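Local coordinates for conserved hypothetical protein (Sulfolobus solfataricus, PDB 2FNA) that probably binds and hydrolyses ATP as an archaeal AAA+ ATPase of unestablished cellular role, and is captured here with ADP and magnesium, at residues L25-R39 against I171-Y184. Numbering follows the deposited sequence.
Sequences LKGLRAPITLVLGLR and IKFIMSGSEMGLLY. With ADP (adenosine-5'-diphosphate), chain D.
The guanidinium of Arg39 carries Ser178 CB over one face, 4.1 Å above its plane and offset toward the rim, while Glu179 OE2 lies obliquely to it, 4.0 Å from Arg39 NH2 in a long salt bridge. At the Phe173 ring, Pro31 O sits at the edge in plane and Ile32 CG1 approaches obliquely. Leu36 CD1 lies near the Tyr184 ring plane by CE1 and OH, Leu34 CD1 comes obliquely on CZ, and Met180 O, from Tyr184's own helix, meets another part of the rim.

Strands 32-37 and 171-177 run parallel, their axes at 20°, between strands 139-144 and 202-206 of a five-stranded sheet. Five backbone bonds join them, from Phe173 N to Pro31 O through Gly177 N to Val35 O, the last more bent, at 151°. At their start, one water accepts from Thr33 OG1 and donates to Ala30 O and Phe173 O; Lys172 lays CG on Leu28 CD1, and its NZ reaches Leu28 O through another water. On one face, branched Ile174 meets Val35 by CG2; its CG1, anti to the carbonyl carbon (chi1 -62°), carries CD1 to Leu25 and Leu28, which also touch helix 43-54. On the other, where helix 158-167 packs on Phe173 and Met175, the extended chain of Met175 (selenomethionine in the crystal) brings CE to 3.9 Å from Ile32 CD1, and Leu36 CD2 packs on Leu183 CD2.

Gly37 opens the probable P-loop; a CB there would jam against Leu36 O. Small Ser178 fits against Arg39 CG, its OG hydrogen-bonded to Glu145 and Lys43; Gln147 and His335 bind Glu179. Replacing Arg39 by an alanine would probably cost Glu179 its distant cationic mate and strip Ser178 of the CG and guanidinium packed on it. The chemistry thus passes from a largely apolar middle to a charged end beside the ADP phosphates, consistent with a P-loop ATPase nucleotide site.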
# COMPACT_ATOMS: atom_id res chain seq x y z
N LEU A 25 -12.27 7.15 -6.52
CA LEU A 25 -12.30 5.80 -5.93
C LEU A 25 -13.71 5.24 -5.79
O LEU A 25 -14.01 4.14 -6.25
CB LEU A 25 -11.63 5.81 -4.57
CG LEU A 25 -11.57 4.49 -3.79
CD1 LEU A 25 -10.46 4.54 -2.76
CD2 LEU A 25 -12.89 4.13 -3.12
N LYS A 26 -14.58 6.01 -5.15
CA LYS A 26 -15.98 5.65 -4.98
C LYS A 26 -16.76 5.44 -6.28
O LYS A 26 -17.77 4.74 -6.27
CB LYS A 26 -16.68 6.73 -4.13
CG LYS A 26 -16.29 6.68 -2.66
CD LYS A 26 -16.95 7.82 -1.85
CE LYS A 26 -18.43 7.63 -1.70
NZ LYS A 26 -19.12 8.92 -1.36
N GLY A 27 -16.30 6.05 -7.38
CA GLY A 27 -16.94 5.90 -8.68
C GLY A 27 -16.83 4.50 -9.25
O GLY A 27 -17.64 4.11 -10.09
N LEU A 28 -15.83 3.73 -8.78
CA LEU A 28 -15.65 2.34 -9.22
C LEU A 28 -15.80 2.30 -10.75
O LEU A 28 -16.59 1.54 -11.30
CB LEU A 28 -16.67 1.43 -8.52
CG LEU A 28 -16.59 1.34 -6.98
CD1 LEU A 28 -17.77 0.54 -6.42
CD2 LEU A 28 -15.31 0.72 -6.48
N ARG A 29 -15.03 3.17 -11.40
CA ARG A 29 -15.18 3.56 -12.78
C ARG A 29 -14.72 2.52 -13.81
O ARG A 29 -15.04 2.64 -14.98
CB ARG A 29 -14.46 4.89 -13.00
CG ARG A 29 -15.13 6.05 -12.29
CD ARG A 29 -14.37 7.35 -12.41
NE ARG A 29 -14.94 8.37 -11.52
CZ ARG A 29 -14.52 9.63 -11.42
NH1 ARG A 29 -13.49 10.06 -12.15
NH2 ARG A 29 -15.13 10.46 -10.58
N ALA A 30 -13.94 1.54 -13.36
CA ALA A 30 -13.65 0.34 -14.14
C ALA A 30 -13.78 -0.85 -13.17
O ALA A 30 -13.85 -0.67 -11.96
CB ALA A 30 -12.26 0.41 -14.72
N PRO A 31 -13.85 -2.07 -13.70
CA PRO A 31 -13.86 -3.24 -12.80
C PRO A 31 -12.68 -3.33 -11.83
O PRO A 31 -12.81 -3.95 -10.75
CB PRO A 31 -13.85 -4.41 -13.78
CG PRO A 31 -14.57 -3.87 -14.98
CD PRO A 31 -14.07 -2.46 -15.10
N ILE A 32 -11.55 -2.75 -12.22
CA ILE A 32 -10.38 -2.59 -11.35
C ILE A 32 -10.04 -1.12 -11.14
O ILE A 32 -9.87 -0.32 -12.10
CB ILE A 32 -9.15 -3.41 -11.84
CG1 ILE A 32 -9.45 -4.91 -11.74
CG2 ILE A 32 -7.91 -3.11 -10.98
CD1 ILE A 32 -8.43 -5.76 -12.41
N THR A 33 -10.01 -0.76 -9.86
CA THR A 33 -9.55 0.54 -9.41
C THR A 33 -8.19 0.31 -8.70
O THR A 33 -8.08 -0.56 -7.81
CB THR A 33 -10.60 1.22 -8.50
OG1 THR A 33 -11.76 1.54 -9.28
CG2 THR A 33 -10.04 2.46 -7.81
N LEU A 34 -7.17 1.05 -9.16
CA LEU A 34 -5.86 1.06 -8.52
C LEU A 34 -5.74 2.28 -7.61
O LEU A 34 -6.10 3.40 -7.98
CB LEU A 34 -4.71 1.07 -9.54
CG LEU A 34 -4.56 -0.13 -10.46
CD1 LEU A 34 -3.23 0.01 -11.15
CD2 LEU A 34 -4.65 -1.49 -9.73
N VAL A 35 -5.28 2.03 -6.40
CA VAL A 35 -4.98 3.11 -5.46
C VAL A 35 -3.47 3.10 -5.27
O VAL A 35 -2.90 2.14 -4.73
CB VAL A 35 -5.74 2.96 -4.11
CG1 VAL A 35 -5.40 4.13 -3.18
CG2 VAL A 35 -7.30 2.95 -4.37
N LEU A 36 -2.83 4.17 -5.72
CA LEU A 36 -1.39 4.30 -5.65
C LEU A 36 -0.93 5.38 -4.66
O LEU A 36 -1.70 6.23 -4.23
CB LEU A 36 -0.83 4.61 -7.06
CG LEU A 36 -1.33 3.72 -8.20
CD1 LEU A 36 -0.85 4.21 -9.55
CD2 LEU A 36 -0.87 2.29 -8.00
N GLY A 37 0.36 5.33 -4.33
CA GLY A 37 0.94 6.27 -3.39
C GLY A 37 1.99 5.58 -2.54
O GLY A 37 1.88 4.39 -2.28
N LEU A 38 3.01 6.32 -2.13
CA LEU A 38 4.01 5.79 -1.21
C LEU A 38 3.35 5.38 0.08
O LEU A 38 2.24 5.82 0.42
CB LEU A 38 5.07 6.85 -0.90
CG LEU A 38 5.91 7.30 -2.09
CD1 LEU A 38 6.64 8.68 -1.79
CD2 LEU A 38 6.92 6.28 -2.49
N ARG A 39 4.04 4.54 0.83
CA ARG A 39 3.61 4.26 2.16
C ARG A 39 3.25 5.53 2.90
O ARG A 39 3.89 6.57 2.76
CB ARG A 39 4.67 3.52 2.95
CG ARG A 39 4.64 2.07 2.75
CD ARG A 39 5.62 1.39 3.68
NE ARG A 39 6.35 0.40 2.94
CZ ARG A 39 5.86 -0.76 2.54
NH1 ARG A 39 4.60 -1.11 2.83
NH2 ARG A 39 6.63 -1.58 1.84
N ILE A 171 -18.89 -7.17 -9.73
CA ILE A 171 -17.67 -7.35 -8.94
C ILE A 171 -16.75 -6.19 -9.28
O ILE A 171 -16.42 -5.98 -10.46
CB ILE A 171 -16.95 -8.73 -9.20
CG1 ILE A 171 -17.80 -9.94 -8.78
CG2 ILE A 171 -15.58 -8.79 -8.51
CD1 ILE A 171 -17.98 -10.12 -7.32
N LYS A 172 -16.41 -5.40 -8.25
CA LYS A 172 -15.55 -4.23 -8.38
C LYS A 172 -14.34 -4.36 -7.47
O LYS A 172 -14.49 -4.42 -6.25
CB LYS A 172 -16.33 -2.97 -8.00
CG LYS A 172 -17.61 -2.77 -8.74
CD LYS A 172 -17.38 -2.54 -10.21
CE LYS A 172 -18.69 -2.36 -11.00
NZ LYS A 172 -18.30 -2.57 -12.40
N PHE A 173 -13.14 -4.42 -8.05
CA PHE A 173 -11.93 -4.56 -7.28
C PHE A 173 -11.33 -3.22 -6.95
O PHE A 173 -11.30 -2.28 -7.79
CB PHE A 173 -10.86 -5.31 -8.07
CG PHE A 173 -11.18 -6.75 -8.32
CD1 PHE A 173 -10.77 -7.72 -7.41
CD2 PHE A 173 -11.85 -7.14 -9.46
CE1 PHE A 173 -11.08 -9.05 -7.62
CE2 PHE A 173 -12.14 -8.47 -9.69
CZ PHE A 173 -11.75 -9.42 -8.76
N ILE A 174 -10.77 -3.14 -5.74
CA ILE A 174 -9.92 -2.04 -5.39
C ILE A 174 -8.58 -2.62 -4.98
O ILE A 174 -8.50 -3.39 -4.02
CB ILE A 174 -10.54 -1.15 -4.25
CG1 ILE A 174 -11.85 -0.52 -4.70
CG2 ILE A 174 -9.56 -0.05 -3.83
CD1 ILE A 174 -12.62 0.10 -3.56
N MSE A 175 -7.53 -2.24 -5.70
CA MSE A 175 -6.20 -2.77 -5.43
C MSE A 175 -5.26 -1.63 -5.16
O MSE A 175 -5.05 -0.76 -6.02
CB MSE A 175 -5.66 -3.57 -6.64
CG MSE A 175 -6.66 -4.59 -7.15
SE MSE A 175 -6.02 -5.83 -8.51
CE MSE A 175 -7.64 -6.75 -8.69
N SER A 176 -4.62 -1.66 -4.00
CA SER A 176 -3.71 -0.60 -3.63
C SER A 176 -2.28 -1.12 -3.64
O SER A 176 -2.05 -2.32 -3.51
CB SER A 176 -4.03 -0.07 -2.23
OG SER A 176 -3.67 -1.02 -1.25
N GLY A 177 -1.32 -0.22 -3.83
CA GLY A 177 0.06 -0.61 -3.66
C GLY A 177 0.99 0.51 -3.33
O GLY A 177 1.03 1.53 -4.03
N SER A 178 1.80 0.30 -2.30
CA SER A 178 2.80 1.27 -1.91
C SER A 178 4.05 1.19 -2.78
O SER A 178 4.87 2.08 -2.71
CB SER A 178 3.20 1.08 -0.44
OG SER A 178 2.11 1.41 0.40
N GLU A 179 4.19 0.11 -3.54
CA GLU A 179 5.35 -0.17 -4.37
C GLU A 179 4.80 -0.21 -5.80
O GLU A 179 4.39 -1.26 -6.30
CB GLU A 179 5.97 -1.54 -3.99
CG GLU A 179 6.55 -1.62 -2.57
CD GLU A 179 6.74 -3.07 -2.06
OE1 GLU A 179 5.80 -3.90 -2.17
OE2 GLU A 179 7.83 -3.37 -1.50
N MSE A 180 4.77 0.94 -6.45
CA MSE A 180 4.02 1.10 -7.70
C MSE A 180 4.47 0.15 -8.80
O MSE A 180 3.66 -0.51 -9.40
CB MSE A 180 4.14 2.52 -8.21
CG MSE A 180 3.12 2.88 -9.31
SE MSE A 180 3.53 4.69 -9.95
CE MSE A 180 5.49 4.89 -9.62
N GLY A 181 5.76 0.10 -9.05
CA GLY A 181 6.30 -0.73 -10.11
C GLY A 181 5.99 -2.19 -9.87
O GLY A 181 5.69 -2.91 -10.81
N LEU A 182 6.08 -2.64 -8.61
CA LEU A 182 5.84 -4.04 -8.29
C LEU A 182 4.38 -4.40 -8.50
O LEU A 182 4.09 -5.49 -8.95
CB LEU A 182 6.31 -4.39 -6.85
CG LEU A 182 6.32 -5.90 -6.53
CD1 LEU A 182 7.40 -6.61 -7.35
CD2 LEU A 182 6.53 -6.18 -5.03
N LEU A 183 3.48 -3.46 -8.19
CA LEU A 183 2.03 -3.64 -8.46
C LEU A 183 1.72 -3.82 -9.95
O LEU A 183 1.01 -4.75 -10.35
CB LEU A 183 1.23 -2.48 -7.91
CG LEU A 183 -0.32 -2.57 -8.13
CD1 LEU A 183 -0.88 -3.88 -7.56
CD2 LEU A 183 -1.08 -1.40 -7.54
N TYR A 184 2.28 -2.94 -10.78
CA TYR A 184 2.15 -3.11 -12.23
C TYR A 184 2.74 -4.43 -12.75
O TYR A 184 2.14 -5.09 -13.61
CB TYR A 184 2.70 -1.87 -12.97
CG TYR A 184 1.73 -0.69 -12.95
CD1 TYR A 184 1.67 0.18 -11.87
CD2 TYR A 184 0.88 -0.45 -14.03
CE1 TYR A 184 0.77 1.27 -11.86
CE2 TYR A 184 -0.00 0.61 -14.02
CZ TYR A 184 -0.06 1.46 -12.93
OH TYR A 184 -0.92 2.54 -12.98
PB ADP D . -1.14 4.04 3.47
O1B ADP D . -1.03 4.84 2.21
O2B ADP D . 0.23 3.62 3.99
O3B ADP D . -2.17 2.96 3.50
PA ADP D . -2.69 5.09 5.75
O1A ADP D . -4.12 5.17 5.32
O2A ADP D . -2.42 3.87 6.55
O3A ADP D . -1.58 5.21 4.57
O5' ADP D . -2.36 6.46 6.48
C5' ADP D . -1.13 6.68 7.20
C4' ADP D . -1.41 7.54 8.43
O4' ADP D . -1.64 8.89 8.08
C3' ADP D . -2.61 7.14 9.22
O3' ADP D . -2.38 7.54 10.59
C2' ADP D . -3.73 8.00 8.67
O2' ADP D . -4.76 8.24 9.61
C1' ADP D . -2.97 9.27 8.39
N9 ADP D . -3.43 10.05 7.25
C8 ADP D . -2.97 9.94 5.98
N7 ADP D . -3.56 10.85 5.20
C5 ADP D . -4.43 11.54 5.97
C6 ADP D . -5.38 12.66 5.79
N6 ADP D . -5.55 13.22 4.57
N1 ADP D . -6.07 13.12 6.87
C2 ADP D . -5.90 12.59 8.10
N3 ADP D . -5.06 11.57 8.34
C4 ADP D . -4.31 11.04 7.33
O HOH W 1 -16.86 -0.56 -13.42
O HOH W 2 -13.26 -0.66 -9.26
O HOH W 3 2.05 3.17 -5.57
O HOH W 4 6.35 3.23 -0.55